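Local coordinates for protein malate dehydrogenase (Entamoeba histolytica, PDB 3I0P) that probably catalyses the NAD-dependent interconversion of malate and oxaloacetate, at residues D12-F17 with F340-P345; Q20-V25 with D61-G66; M103-A108 with A135-I140; E174-C179 with T310-D315. One frame throughout, in Å; residues are numbered along the deposited sequence. Where two conformers were deposited one is given.

Interaction 1: residues D12-F17 with F340-P345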
loop_
_atom_site.group_PDB
_atom_site.type_symbol
_atom_site.label_atom_id
_atom_site.label_comp_id
_atom_site.label_asym_id
_atom_site.label_seq_id
_atom_site.Cartn_x
_atom_site.Cartn_y
_atom_site.Cartn_z
ATOM N N ASP A 12 -32.648 2.570 -8.637
ATOM C CA ASP A 12 -33.493 3.666 -8.166
ATOM C C ASP A 12 -34.384 3.253 -6.994
ATOM O O ASP A 12 -34.464 3.981 -6.010
ATOM C CB ASP A 12 -34.354 4.241 -9.298
ATOM C CG ASP A 12 -33.548 5.071 -10.308
ATOM O OD1 ASP A 12 -32.760 5.964 -9.909
ATOM O OD2 ASP A 12 -33.730 4.842 -11.522
ATOM N N THR A 13 -35.046 2.098 -7.101
ATOM C CA THR A 13 -35.888 1.579 -6.013
ATOM C C THR A 13 -35.071 1.416 -4.728
ATOM O O THR A 13 -35.471 1.906 -3.674
ATOM C CB THR A 13 -36.579 0.215 -6.371
ATOM O OG1 THR A 13 -37.391 0.365 -7.539
ATOM C CG2 THR A 13 -37.459 -0.291 -5.228
ATOM N N ILE A 14 -33.930 0.732 -4.836
ATOM C CA ILE A 14 -33.035 0.489 -3.709
ATOM C C ILE A 14 -32.541 1.802 -3.095
ATOM O O ILE A 14 -32.540 1.954 -1.868
ATOM C CB ILE A 14 -31.838 -0.406 -4.129
ATOM C CG1 ILE A 14 -32.337 -1.752 -4.656
ATOM C CG2 ILE A 14 -30.865 -0.616 -2.963
ATOM C CD1 ILE A 14 -31.306 -2.530 -5.439
ATOM N N LYS A 15 -32.132 2.732 -3.965
ATOM C CA LYS A 15 -31.675 4.087 -3.616
ATOM C C LYS A 15 -32.697 4.843 -2.793
ATOM O O LYS A 15 -32.391 5.300 -1.694
ATOM C CB LYS A 15 -31.465 4.906 -4.895
ATOM C CG LYS A 15 -30.061 5.219 -5.315
ATOM C CD LYS A 15 -30.111 6.039 -6.595
ATOM C CE LYS A 15 -28.948 7.027 -6.693
ATOM N NZ LYS A 15 -28.466 7.146 -8.109
ATOM N N GLU A 16 -33.907 4.979 -3.344
ATOM C CA GLU A 16 -34.999 5.737 -2.728
ATOM C C GLU A 16 -35.446 5.113 -1.419
ATOM O O GLU A 16 -35.751 5.821 -0.458
ATOM C CB GLU A 16 -36.192 5.823 -3.688
ATOM C CG GLU A 16 -37.546 6.096 -3.017
ATOM C CD GLU A 16 -37.775 7.567 -2.683
ATOM O OE1 GLU A 16 -36.826 8.373 -2.794
ATOM O OE2 GLU A 16 -38.910 7.916 -2.304
ATOM N N PHE A 17 -35.469 3.783 -1.393
ATOM C CA PHE A 17 -35.969 3.026 -0.244
ATOM C C PHE A 17 -35.059 3.227 0.942
ATOM O O PHE A 17 -35.514 3.458 2.056
ATOM C CB PHE A 17 -36.056 1.538 -0.580
ATOM C CG PHE A 17 -36.433 0.675 0.587
ATOM C CD1 PHE A 17 -37.751 0.640 1.049
ATOM C CD2 PHE A 17 -35.476 -0.108 1.227
ATOM C CE1 PHE A 17 -38.112 -0.164 2.135
ATOM C CE2 PHE A 17 -35.821 -0.917 2.319
ATOM C CZ PHE A 17 -37.142 -0.946 2.774
ATOM N N PHE A 340 -30.189 -2.714 -15.841
ATOM C CA PHE A 340 -30.965 -3.941 -15.643
ATOM C C PHE A 340 -31.370 -4.249 -14.202
ATOM O O PHE A 340 -32.105 -5.214 -13.954
ATOM C CB PHE A 340 -30.227 -5.143 -16.230
ATOM C CG PHE A 340 -29.861 -4.983 -17.671
ATOM C CD1 PHE A 340 -30.790 -4.477 -18.594
ATOM C CD2 PHE A 340 -28.592 -5.347 -18.121
ATOM C CE1 PHE A 340 -30.453 -4.321 -19.937
ATOM C CE2 PHE A 340 -28.249 -5.207 -19.464
ATOM C CZ PHE A 340 -29.181 -4.691 -20.375
ATOM N N GLY A 341 -30.895 -3.437 -13.256
ATOM C CA GLY A 341 -31.185 -3.659 -11.844
ATOM C C GLY A 341 -30.247 -4.656 -11.194
ATOM O O GLY A 341 -29.297 -5.134 -11.818
ATOM N N ASP A 342 -30.533 -4.963 -9.931
ATOM C CA ASP A 342 -29.667 -5.762 -9.074
ATOM C C ASP A 342 -30.436 -6.998 -8.607
ATOM O O ASP A 342 -31.555 -6.897 -8.112
ATOM C CB ASP A 342 -29.227 -4.896 -7.883
ATOM C CG ASP A 342 -28.118 -5.532 -7.035
ATOM O OD1 ASP A 342 -27.573 -6.604 -7.385
ATOM O OD2 ASP A 342 -27.791 -4.926 -5.989
ATOM N N ASP A 343 -29.847 -8.168 -8.798
ATOM C CA ASP A 343 -30.472 -9.407 -8.367
ATOM C C ASP A 343 -30.187 -9.677 -6.890
ATOM O O ASP A 343 -29.109 -10.144 -6.525
ATOM C CB ASP A 343 -29.998 -10.570 -9.234
ATOM C CG ASP A 343 -30.410 -10.426 -10.683
ATOM O OD1 ASP A 343 -31.618 -10.275 -10.981
ATOM O OD2 ASP A 343 -29.512 -10.474 -11.537
ATOM N N LEU A 344 -31.166 -9.383 -6.046
ATOM C CA LEU A 344 -31.013 -9.521 -4.600
ATOM C C LEU A 344 -31.493 -10.878 -4.096
ATOM O O LEU A 344 -32.532 -11.378 -4.550
ATOM C CB LEU A 344 -31.767 -8.405 -3.873
ATOM C CG LEU A 344 -31.457 -6.967 -4.292
ATOM C CD1 LEU A 344 -32.273 -5.981 -3.473
ATOM C CD2 LEU A 344 -29.960 -6.684 -4.165
ATOM N N PRO A 345 -30.738 -11.483 -3.158
ATOM C CA PRO A 345 -31.174 -12.713 -2.496
ATOM C C PRO A 345 -32.521 -12.523 -1.819
ATOM O O PRO A 345 -32.935 -11.387 -1.572
ATOM C CB PRO A 345 -30.099 -12.937 -1.435
ATOM C CG PRO A 345 -28.890 -12.295 -1.997
ATOM C CD PRO A 345 -29.380 -11.086 -2.735
#
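Ile-14 on helix 11-24 faces Asp-342 on strand 342-345 at a CA to CA distance of 8.9 Å, the nearest CA pair of the two segments; the contacts within 4.5 Å are all between side chains. The contact is carried by one methyl group. Ile-14 CD1 lies 4.0 Å from Asp-342 CB and 4.1 Å from Leu-344 CD1, which places it over two successive inward-facing positions of the strand. The two approaches differ in direction: Ile-14 and Leu-344 reach toward each other tip to tip, whereas Ile-14 and Asp-342 cross at about a right angle. CG1 of Ile-14 stands anti to its carbonyl carbon (chi1 -59°) and the chain runs on extended (chi2 164°), which carries CD1 away from the helix and out to the strand. Asp-342 meets it with its methylene, while its carboxylate has a long, weak ion pair with Arg-337. Asp-343, between the two inward residues, is exposed, as the alternation of a strand predicts. All three touching residues are buried; Ile-14 and Leu-344 also both touch Val-9 and Ile-52. Backbone bonds of Asp-342 with Val-9 and of Leu-344 with Lys-7 pair this strand with strand 6-9. The contact is thus typical of a small two-stranded antiparallel sheet, made from segments near the two ends of the chain, with a helix packed against one side.

Interaction 2: residues Q20-V25 with D61-G66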
loop_
_atom_site.group_PDB
_atom_site.type_symbol
_atom_site.label_atom_id
_atom_site.label_comp_id
_atom_site.label_asym_id
_atom_site.label_seq_id
_atom_site.Cartn_x
_atom_site.Cartn_y
_atom_site.Cartn_z
ATOM N N GLN A 20 -35.548 6.698 2.371
ATOM C CA GLN A 20 -36.793 6.859 3.124
ATOM C C GLN A 20 -36.717 6.168 4.486
ATOM O O GLN A 20 -37.132 6.738 5.494
ATOM C CB GLN A 20 -38.018 6.381 2.337
ATOM C CG GLN A 20 -38.300 7.125 1.020
ATOM C CD GLN A 20 -38.541 8.628 1.172
ATOM O OE1 GLN A 20 -39.135 9.094 2.151
ATOM N NE2 GLN A 20 -38.090 9.391 0.175
ATOM N N VAL A 21 -36.168 4.958 4.523
ATOM C CA VAL A 21 -36.049 4.234 5.787
ATOM C C VAL A 21 -35.103 4.950 6.773
ATOM O O VAL A 21 -35.329 4.933 7.997
ATOM C CB VAL A 21 -35.640 2.757 5.578
ATOM C CG1 VAL A 21 -35.529 2.030 6.914
ATOM C CG2 VAL A 21 -36.645 2.053 4.687
ATOM N N LEU A 22 -34.068 5.592 6.237
ATOM C CA LEU A 22 -33.116 6.330 7.064
ATOM C C LEU A 22 -33.737 7.595 7.648
ATOM O O LEU A 22 -33.417 7.986 8.768
ATOM C CB LEU A 22 -31.846 6.660 6.277
ATOM C CG LEU A 22 -30.829 5.536 6.066
ATOM C CD1 LEU A 22 -29.911 5.840 4.882
ATOM C CD2 LEU A 22 -30.027 5.296 7.341
ATOM N N LEU A 23 -34.625 8.231 6.886
ATOM C CA LEU A 23 -35.416 9.346 7.401
ATOM C C LEU A 23 -36.353 8.869 8.502
ATOM O O LEU A 23 -36.407 9.472 9.575
ATOM C CB LEU A 23 -36.224 10.004 6.292
ATOM C CG LEU A 23 -35.444 10.819 5.268
ATOM C CD1 LEU A 23 -36.373 11.321 4.170
ATOM C CD2 LEU A 23 -34.711 11.970 5.945
ATOM N N LYS A 24 -37.062 7.772 8.242
ATOM C CA LYS A 24 -38.034 7.225 9.187
ATOM C C LYS A 24 -37.432 6.881 10.541
ATOM O O LYS A 24 -38.098 7.060 11.554
ATOM C CB LYS A 24 -38.749 6.004 8.610
ATOM C CG LYS A 24 -39.676 6.315 7.448
ATOM C CD LYS A 24 -40.923 7.075 7.871
ATOM C CE LYS A 24 -41.797 7.346 6.655
ATOM N NZ LYS A 24 -43.142 7.832 7.018
ATOM N N VAL A 25 -36.186 6.397 10.555
ATOM C CA VAL A 25 -35.488 6.070 11.818
ATOM C C VAL A 25 -34.743 7.270 12.405
ATOM O O VAL A 25 -33.920 7.122 13.312
ATOM C CB VAL A 25 -34.533 4.858 11.689
ATOM C CG1 VAL A 25 -35.304 3.612 11.268
ATOM C CG2 VAL A 25 -33.404 5.153 10.710
ATOM N N ASP A 61 -30.581 -1.955 12.287
ATOM C CA ASP A 61 -30.552 -2.630 13.582
ATOM C C ASP A 61 -29.624 -1.938 14.576
ATOM O O ASP A 61 -29.830 -2.012 15.790
ATOM C CB ASP A 61 -30.089 -4.077 13.424
ATOM C CG ASP A 61 -31.174 -5.001 12.879
ATOM O OD1 ASP A 61 -32.324 -4.549 12.652
ATOM O OD2 ASP A 61 -30.853 -6.195 12.680
ATOM N N ARG A 62 -28.593 -1.276 14.064
ATOM C CA ARG A 62 -27.605 -0.664 14.932
ATOM C C ARG A 62 -28.066 0.709 15.408
ATOM O O ARG A 62 -27.818 1.075 16.561
ATOM C CB ARG A 62 -26.232 -0.631 14.264
ATOM C CG ARG A 62 -25.700 -2.013 13.982
ATOM C CD ARG A 62 -24.187 -2.017 13.941
ATOM N NE ARG A 62 -23.645 -3.334 13.599
ATOM C CZ ARG A 62 -22.424 -3.537 13.115
ATOM N NH1 ARG A 62 -21.612 -2.513 12.906
ATOM N NH2 ARG A 62 -22.015 -4.762 12.832
ATOM N N ILE A 63 -28.746 1.453 14.533
ATOM C CA ILE A 63 -29.423 2.692 14.929
ATOM C C ILE A 63 -30.490 2.398 16.015
ATOM O O ILE A 63 -30.649 3.163 16.985
ATOM C CB ILE A 63 -30.068 3.400 13.727
ATOM C CG1 ILE A 63 -29.001 3.759 12.687
ATOM C CG2 ILE A 63 -30.825 4.654 14.179
ATOM C CD1 ILE A 63 -29.556 4.274 11.367
ATOM N N LYS A 64 -31.195 1.277 15.841
ATOM C CA LYS A 64 -32.174 0.789 16.811
ATOM C C LYS A 64 -31.520 0.396 18.147
ATOM O O LYS A 64 -32.117 0.577 19.209
ATOM C CB LYS A 64 -32.960 -0.389 16.225
ATOM C CG LYS A 64 -34.150 0.022 15.354
ATOM C CD LYS A 64 -34.653 -1.130 14.466
ATOM C CE LYS A 64 -35.080 -2.363 15.267
ATOM N NZ LYS A 64 -35.165 -3.608 14.443
ATOM N N LYS A 65 -30.298 -0.130 18.095
ATOM C CA LYS A 65 -29.561 -0.467 19.316
ATOM C C LYS A 65 -28.671 0.693 19.794
ATOM O O LYS A 65 -27.745 0.495 20.576
ATOM C CB LYS A 65 -28.755 -1.769 19.140
ATOM C CG LYS A 65 -29.622 -3.039 19.107
ATOM C CD LYS A 65 -28.793 -4.323 18.972
ATOM C CE LYS A 65 -28.581 -4.708 17.500
ATOM N NZ LYS A 65 -27.468 -5.678 17.279
ATOM N N GLY A 66 -28.955 1.903 19.318
ATOM C CA GLY A 66 -28.232 3.111 19.758
ATOM C C GLY A 66 -26.742 3.173 19.434
ATOM O O GLY A 66 -26.027 4.020 19.968
#
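Ile-63 meets Val-25 and Leu-22 through apolar contacts, and these are the side-chain contacts within 4.5 Å. The CD1 methyl of Ile-63 is the shared atom: it lies 4.0 Å from Val-25 CG2 and 4.2 Å from Leu-22 CD2. In both pairs the side chains cross at about a right angle. With CG1 anti to its carbonyl carbon (chi1 -60°) and the chain extended at chi2, Ile-63 brings that methyl against both Leu-22 in the last turn of helix 11-24 and Val-25 just after it. Its other branch, CG2, comes within 4.1 Å of Val-25 O. The backbones stay apart, with 7.6 Å between the CA atoms of Val-25 and Ile-63.

Charged interactions run within segment 61-66. Lys-64 NZ forms a weak salt bridge of 3.5 Å with Asp-61 OD1, one turn earlier, and the same carboxylate oxygen is also paired with Lys-56.

Backbone bonds define the helix end. Gly-66, at positive phi, is the C' residue of a Schellman motif, with Gly-66 N bonded to Ile-63 O at 3.1 Å and Met-67 N to Arg-62 O.

Among the neighbouring elements, Leu-22 also packs on Ala-32 and Val-35 of helix 29-45, and Tyr-359 of helix 346-359 touches Val-25 and Lys-64; Phe-92 from a loop touches both Leu-22 and Ile-63.

Interaction 3: residues M103-A108 with A135-I140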
loop_
_atom_site.group_PDB
_atom_site.type_symbol
_atom_site.label_atom_id
_atom_site.label_comp_id
_atom_site.label_asym_id
_atom_site.label_seq_id
_atom_site.Cartn_x
_atom_site.Cartn_y
_atom_site.Cartn_z
ATOM N N MET A 103 -13.322 17.513 2.504
ATOM C CA MET A 103 -12.511 18.465 3.227
ATOM C C MET A 103 -11.039 18.326 2.833
ATOM O O MET A 103 -10.368 19.329 2.587
ATOM C CB MET A 103 -12.714 18.221 4.711
ATOM C CG MET A 103 -12.214 19.296 5.613
ATOM S SD MET A 103 -13.111 19.256 7.181
ATOM C CE MET A 103 -12.122 20.486 8.034
ATOM N N ALA A 104 -10.543 17.091 2.746
ATOM C CA ALA A 104 -9.184 16.853 2.265
ATOM C C ALA A 104 -8.981 17.327 0.818
ATOM O O ALA A 104 -7.910 17.832 0.474
ATOM C CB ALA A 104 -8.817 15.393 2.409
ATOM N N ILE A 105 -10.007 17.162 -0.019
ATOM C CA ILE A 105 -9.977 17.621 -1.412
ATOM C C ILE A 105 -9.878 19.145 -1.474
ATOM O O ILE A 105 -9.052 19.704 -2.204
ATOM C CB ILE A 105 -11.231 17.152 -2.194
ATOM C CG1 ILE A 105 -11.182 15.644 -2.438
ATOM C CG2 ILE A 105 -11.361 17.892 -3.524
ATOM C CD1 ILE A 105 -12.533 15.035 -2.794
ATOM N N GLU A 106 -10.727 19.799 -0.692
ATOM C CA GLU A 106 -10.813 21.244 -0.623
ATOM C C GLU A 106 -9.443 21.841 -0.282
ATOM O O GLU A 106 -8.976 22.770 -0.946
ATOM C CB GLU A 106 -11.856 21.605 0.436
ATOM C CG GLU A 106 -12.423 23.014 0.371
ATOM C CD GLU A 106 -13.171 23.400 1.656
ATOM O OE1 GLU A 106 -13.182 22.592 2.623
ATOM O OE2 GLU A 106 -13.746 24.516 1.693
ATOM N N LYS A 107 -8.805 21.282 0.745
ATOM C CA LYS A 107 -7.445 21.643 1.145
ATOM C C LYS A 107 -6.390 21.325 0.085
ATOM O O LYS A 107 -5.384 22.029 -0.016
ATOM C CB LYS A 107 -7.059 20.936 2.446
ATOM C CG LYS A 107 -7.987 21.195 3.606
ATOM C CD LYS A 107 -7.436 20.611 4.887
ATOM C CE LYS A 107 -8.246 21.073 6.080
ATOM N NZ LYS A 107 -8.224 22.563 6.216
ATOM N N ALA A 108 -6.596 20.262 -0.687
ATOM C CA ALA A 108 -5.627 19.918 -1.724
ATOM C C ALA A 108 -5.698 20.940 -2.847
ATOM O O ALA A 108 -4.670 21.367 -3.361
ATOM C CB ALA A 108 -5.844 18.501 -2.250
ATOM N N ALA A 135 -10.853 11.274 -7.067
ATOM C CA ALA A 135 -10.568 11.128 -8.496
ATOM C C ALA A 135 -11.484 11.984 -9.397
ATOM O O ALA A 135 -11.047 12.488 -10.446
ATOM C CB ALA A 135 -10.612 9.677 -8.898
ATOM N N GLN A 136 -12.739 12.160 -8.979
ATOM C CA GLN A 136 -13.695 12.993 -9.715
ATOM C C GLN A 136 -13.293 14.469 -9.738
ATOM O O GLN A 136 -13.610 15.171 -10.692
ATOM C CB GLN A 136 -15.093 12.870 -9.126
ATOM C CG GLN A 136 -15.818 11.595 -9.468
ATOM C CD GLN A 136 -16.965 11.321 -8.495
ATOM O OE1 GLN A 136 -17.598 12.258 -7.978
ATOM N NE2 GLN A 136 -17.230 10.035 -8.230
ATOM N N GLU A 137 -12.620 14.921 -8.676
ATOM C CA GLU A 137 -12.105 16.292 -8.557
ATOM C C GLU A 137 -10.670 16.456 -9.071
ATOM O O GLU A 137 -10.028 17.469 -8.783
ATOM C CB GLU A 137 -12.151 16.772 -7.091
ATOM C CG GLU A 137 -13.534 16.870 -6.461
ATOM C CD GLU A 137 -14.504 17.631 -7.331
ATOM O OE1 GLU A 137 -14.173 18.772 -7.733
ATOM O OE2 GLU A 137 -15.587 17.076 -7.630
ATOM N N GLY A 138 -10.157 15.469 -9.802
ATOM C CA GLY A 138 -8.795 15.549 -10.339
ATOM C C GLY A 138 -7.682 15.390 -9.309
ATOM O O GLY A 138 -6.549 15.833 -9.526
ATOM N N CYS A 139 -8.003 14.748 -8.187
ATOM C CA CYS A 139 -7.019 14.411 -7.171
ATOM C C CYS A 139 -6.788 12.901 -7.098
ATOM O O CYS A 139 -7.687 12.110 -7.392
ATOM C CB CYS A 139 -7.504 14.874 -5.812
ATOM S SG CYS A 139 -7.652 16.636 -5.606
ATOM N N ILE A 140 -5.570 12.514 -6.717
ATOM C CA ILE A 140 -5.292 11.156 -6.280
ATOM C C ILE A 140 -5.899 11.058 -4.893
ATOM O O ILE A 140 -5.652 11.928 -4.063
ATOM C CB ILE A 140 -3.770 10.886 -6.207
ATOM C CG1 ILE A 140 -3.162 10.851 -7.616
ATOM C CG2 ILE A 140 -3.478 9.576 -5.486
ATOM C CD1 ILE A 140 -1.676 11.254 -7.694
#
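The carboxylate of Glu-137 is the one flat group among the touching side chains, and neither its faces nor its edges meet segment 103-108: Glu-137 touches Ile-105 through the aliphatic root of its chain. Ile-105 CG2 lies 3.8 Å from Glu-137 CG and equally close to its CB, the two side chains crossing at about a right angle. A bend at chi2 (-50°) turns the carboxylate away from the helix, consistent with the exposed position of this residue. Deeper in, the thiol of Cys-139 faces the same helix. Its SG is 4.2 Å from Ala-108 CB and 4.4 Å from Ile-105 CG2, so the sulfur meets residues three apart on one helical face. Ile-105 and Cys-139 are also the nearest CA pair, 7.2 Å apart. Gly-138, at positive phi, is the C' residue of the Schellman motif that ends helix 127-136, and the chain enters strand 139-145 directly after it. Helix 93-111 is the connecting helix of a beta-alpha-beta crossover between the parallel neighbours 83-87 and 113-121; here it packs beside the turn into strand 139-145 and over strand 282-290, where Ile-105 and Ala-108 both touch Ala-288.

Interaction 4: residues E174-C179 with T310-D315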
loop_
_atom_site.group_PDB
_atom_site.type_symbol
_atom_site.label_atom_id
_atom_site.label_comp_id
_atom_site.label_asym_id
_atom_site.label_seq_id
_atom_site.Cartn_x
_atom_site.Cartn_y
_atom_site.Cartn_z
ATOM N N GLU A 174 -9.876 7.092 -19.259
ATOM C CA GLU A 174 -10.865 6.104 -19.628
ATOM C C GLU A 174 -12.229 6.474 -19.030
ATOM O O GLU A 174 -12.370 7.535 -18.415
ATOM C CB GLU A 174 -10.402 4.732 -19.159
ATOM C CG GLU A 174 -8.991 4.410 -19.591
ATOM C CD GLU A 174 -8.585 3.004 -19.238
ATOM O OE1 GLU A 174 -8.509 2.688 -18.028
ATOM O OE2 GLU A 174 -8.326 2.210 -20.177
ATOM N N ALA A 175 -13.223 5.605 -19.217
ATOM C CA ALA A 175 -14.603 5.882 -18.794
ATOM C C ALA A 175 -14.794 5.737 -17.285
ATOM O O ALA A 175 -15.819 6.136 -16.738
ATOM C CB ALA A 175 -15.576 4.978 -19.544
ATOM N N PHE A 176 -13.798 5.146 -16.630
ATOM C CA PHE A 176 -13.771 4.942 -15.184
ATOM C C PHE A 176 -12.365 5.264 -14.699
ATOM O O PHE A 176 -11.404 5.048 -15.438
ATOM C CB PHE A 176 -14.095 3.479 -14.852
ATOM C CG PHE A 176 -13.245 2.485 -15.604
ATOM C CD1 PHE A 176 -12.118 1.928 -15.012
ATOM C CD2 PHE A 176 -13.559 2.130 -16.920
ATOM C CE1 PHE A 176 -11.325 1.017 -15.712
ATOM C CE2 PHE A 176 -12.778 1.231 -17.617
ATOM C CZ PHE A 176 -11.659 0.671 -17.017
ATOM N N PRO A 177 -12.229 5.779 -13.461
ATOM C CA PRO A 177 -10.885 6.010 -12.912
ATOM C C PRO A 177 -10.220 4.710 -12.484
ATOM O O PRO A 177 -10.900 3.681 -12.345
ATOM C CB PRO A 177 -11.156 6.865 -11.674
ATOM C CG PRO A 177 -12.533 6.503 -11.273
ATOM C CD PRO A 177 -13.279 6.278 -12.555
ATOM N N TYR A 178 -8.906 4.749 -12.289
ATOM C CA TYR A 178 -8.232 3.682 -11.587
ATOM C C TYR A 178 -8.766 3.719 -10.167
ATOM O O TYR A 178 -8.831 4.786 -9.544
ATOM C CB TYR A 178 -6.722 3.924 -11.596
ATOM C CG TYR A 178 -5.912 3.081 -10.616
ATOM C CD1 TYR A 178 -5.153 2.003 -11.060
ATOM C CD2 TYR A 178 -5.879 3.390 -9.257
ATOM C CE1 TYR A 178 -4.401 1.243 -10.167
ATOM C CE2 TYR A 178 -5.136 2.639 -8.366
ATOM C CZ TYR A 178 -4.399 1.571 -8.821
ATOM O OH TYR A 178 -3.661 0.825 -7.932
ATOM N N CYS A 179 -9.166 2.567 -9.653
ATOM C CA CYS A 179 -9.610 2.496 -8.278
ATOM C C CYS A 179 -9.289 1.166 -7.660
ATOM O O CYS A 179 -10.043 0.196 -7.823
ATOM C CB CYS A 179 -11.110 2.752 -8.156
ATOM S SG CYS A 179 -11.623 2.937 -6.434
ATOM N N THR A 310 -1.356 -0.460 -21.939
ATOM C CA THR A 310 -0.163 -1.284 -22.085
ATOM C C THR A 310 -0.329 -2.576 -21.312
ATOM O O THR A 310 -0.047 -3.653 -21.834
ATOM C CB THR A 310 1.095 -0.542 -21.601
ATOM O OG1 THR A 310 1.240 0.660 -22.353
ATOM C CG2 THR A 310 2.351 -1.398 -21.777
ATOM N N LEU A 311 -0.795 -2.454 -20.074
ATOM C CA LEU A 311 -0.978 -3.608 -19.196
ATOM C C LEU A 311 -1.927 -4.639 -19.815
ATOM O O LEU A 311 -1.585 -5.824 -19.907
ATOM C CB LEU A 311 -1.461 -3.171 -17.804
ATOM C CG LEU A 311 -0.446 -2.518 -16.846
ATOM C CD1 LEU A 311 -1.162 -1.986 -15.610
ATOM C CD2 LEU A 311 0.682 -3.476 -16.446
ATOM N N ARG A 312 -3.093 -4.170 -20.268
ATOM C CA ARG A 312 -4.109 -5.040 -20.881
ATOM C C ARG A 312 -3.666 -5.678 -22.204
ATOM O O ARG A 312 -4.159 -6.752 -22.572
ATOM C CB ARG A 312 -5.424 -4.281 -21.068
ATOM C CG ARG A 312 -6.145 -4.021 -19.767
ATOM C CD ARG A 312 -7.502 -3.443 -20.007
ATOM N NE ARG A 312 -7.472 -1.989 -20.081
ATOM C CZ ARG A 312 -7.904 -1.181 -19.120
ATOM N NH1 ARG A 312 -7.854 0.125 -19.283
ATOM N NH2 ARG A 312 -8.394 -1.670 -17.997
ATOM N N ASN A 313 -2.733 -5.022 -22.899
ATOM C CA ASN A 313 -2.183 -5.524 -24.156
ATOM C C ASN A 313 -1.073 -6.568 -24.064
ATOM O O ASN A 313 -0.649 -7.085 -25.096
ATOM C CB ASN A 313 -1.681 -4.368 -25.014
ATOM C CG ASN A 313 -2.650 -3.993 -26.111
ATOM O OD1 ASN A 313 -3.183 -4.857 -26.818
ATOM N ND2 ASN A 313 -2.872 -2.696 -26.274
ATOM N N THR A 314 -0.588 -6.869 -22.858
ATOM C CA THR A 314 0.480 -7.867 -22.698
ATOM C C THR A 314 -0.063 -9.285 -22.868
ATOM O O THR A 314 -1.269 -9.508 -22.774
ATOM C CB THR A 314 1.240 -7.740 -21.345
ATOM O OG1 THR A 314 0.317 -7.798 -20.250
ATOM C CG2 THR A 314 2.024 -6.443 -21.281
ATOM N N ASP A 315 0.828 -10.237 -23.129
ATOM C CA ASP A 315 0.415 -11.611 -23.396
ATOM C C ASP A 315 -0.374 -12.193 -22.232
ATOM O O ASP A 315 0.058 -12.138 -21.080
ATOM C CB ASP A 315 1.617 -12.504 -23.729
ATOM C CG ASP A 315 2.254 -12.165 -25.074
ATOM O OD1 ASP A 315 1.562 -11.598 -25.959
ATOM O OD2 ASP A 315 3.454 -12.478 -25.243
#
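Beside the NAD site, a surface contact joins the loop leading into strand 178-182, outermost in the sheet within this chain, to the last turn of helix 297-312, where Glu-174 and Arg-312 probably form an ion pair. Glu-174 OE2 and Arg-312 NH1 are modelled too close together, so the exact geometry of this salt bridge is doubtful. The side chains come from opposite directions and span the 13.1 Å between the CA atoms of Glu-174 and Arg-312. As modelled, the carboxylate sits at the edge of the guanidinium, near its plane, and the two planes are nearly coplanar at 27°. A bend at chi3 turns the guanidinium of Arg-312 so that NH1 points to Glu-174 and NH2 to Phe-176. Each charge has a second partner: Glu-174 OE1 is hydrogen-bonded to Asn-308, and Arg-312 NH2 forms a salt bridge with Glu-328.

Segment 174-179 borders the NAD site: Cys-179, in the strand, belongs to the pocket and its carbonyl O makes a weak hydrogen bond to the cofactor, while the side chain of Phe-176 is about 8 Å from a bound NAD. Phe-176 CZ is 4.1 Å from Arg-312 NH2, which lies at the ring edge near the ring plane. Ring and guanidinium planes stand 67° apart, so they do not stack. After Arg-312 the chain turns back so that Thr-314 gives both OG1 (2.8 Å, C=O...donor angle 152°, in the carbonyl plane) and N (3.3 Å) to Leu-311 O. The chain then reaches the second subunit, where Asp-315 OD2 forms a salt bridge with Lys-210 of that neighbouring chain.

Overall arrangement
Interactions 1 and 2 share helix 11-24 and have centres about 19 Å apart; one packs strand 342-345 against its beginning, the other packs helix 55-64 against its end. Interactions 3 and 4 both reach the seven-stranded mixed sheet, with centres about 22 Å apart, and touch directly where Ala-135 CB lies 4.0 Å from Pro-177 CB. The two groups are well separated: interactions 2 and 4, about 40 Å apart between centres, fall on opposite sides of the chain's centre. With respect to the cofactor, interaction 4 includes a residue of the NAD pocket, whereas in interaction 1 the side chain of Asp-342 is about 14 Å from a bound NAD.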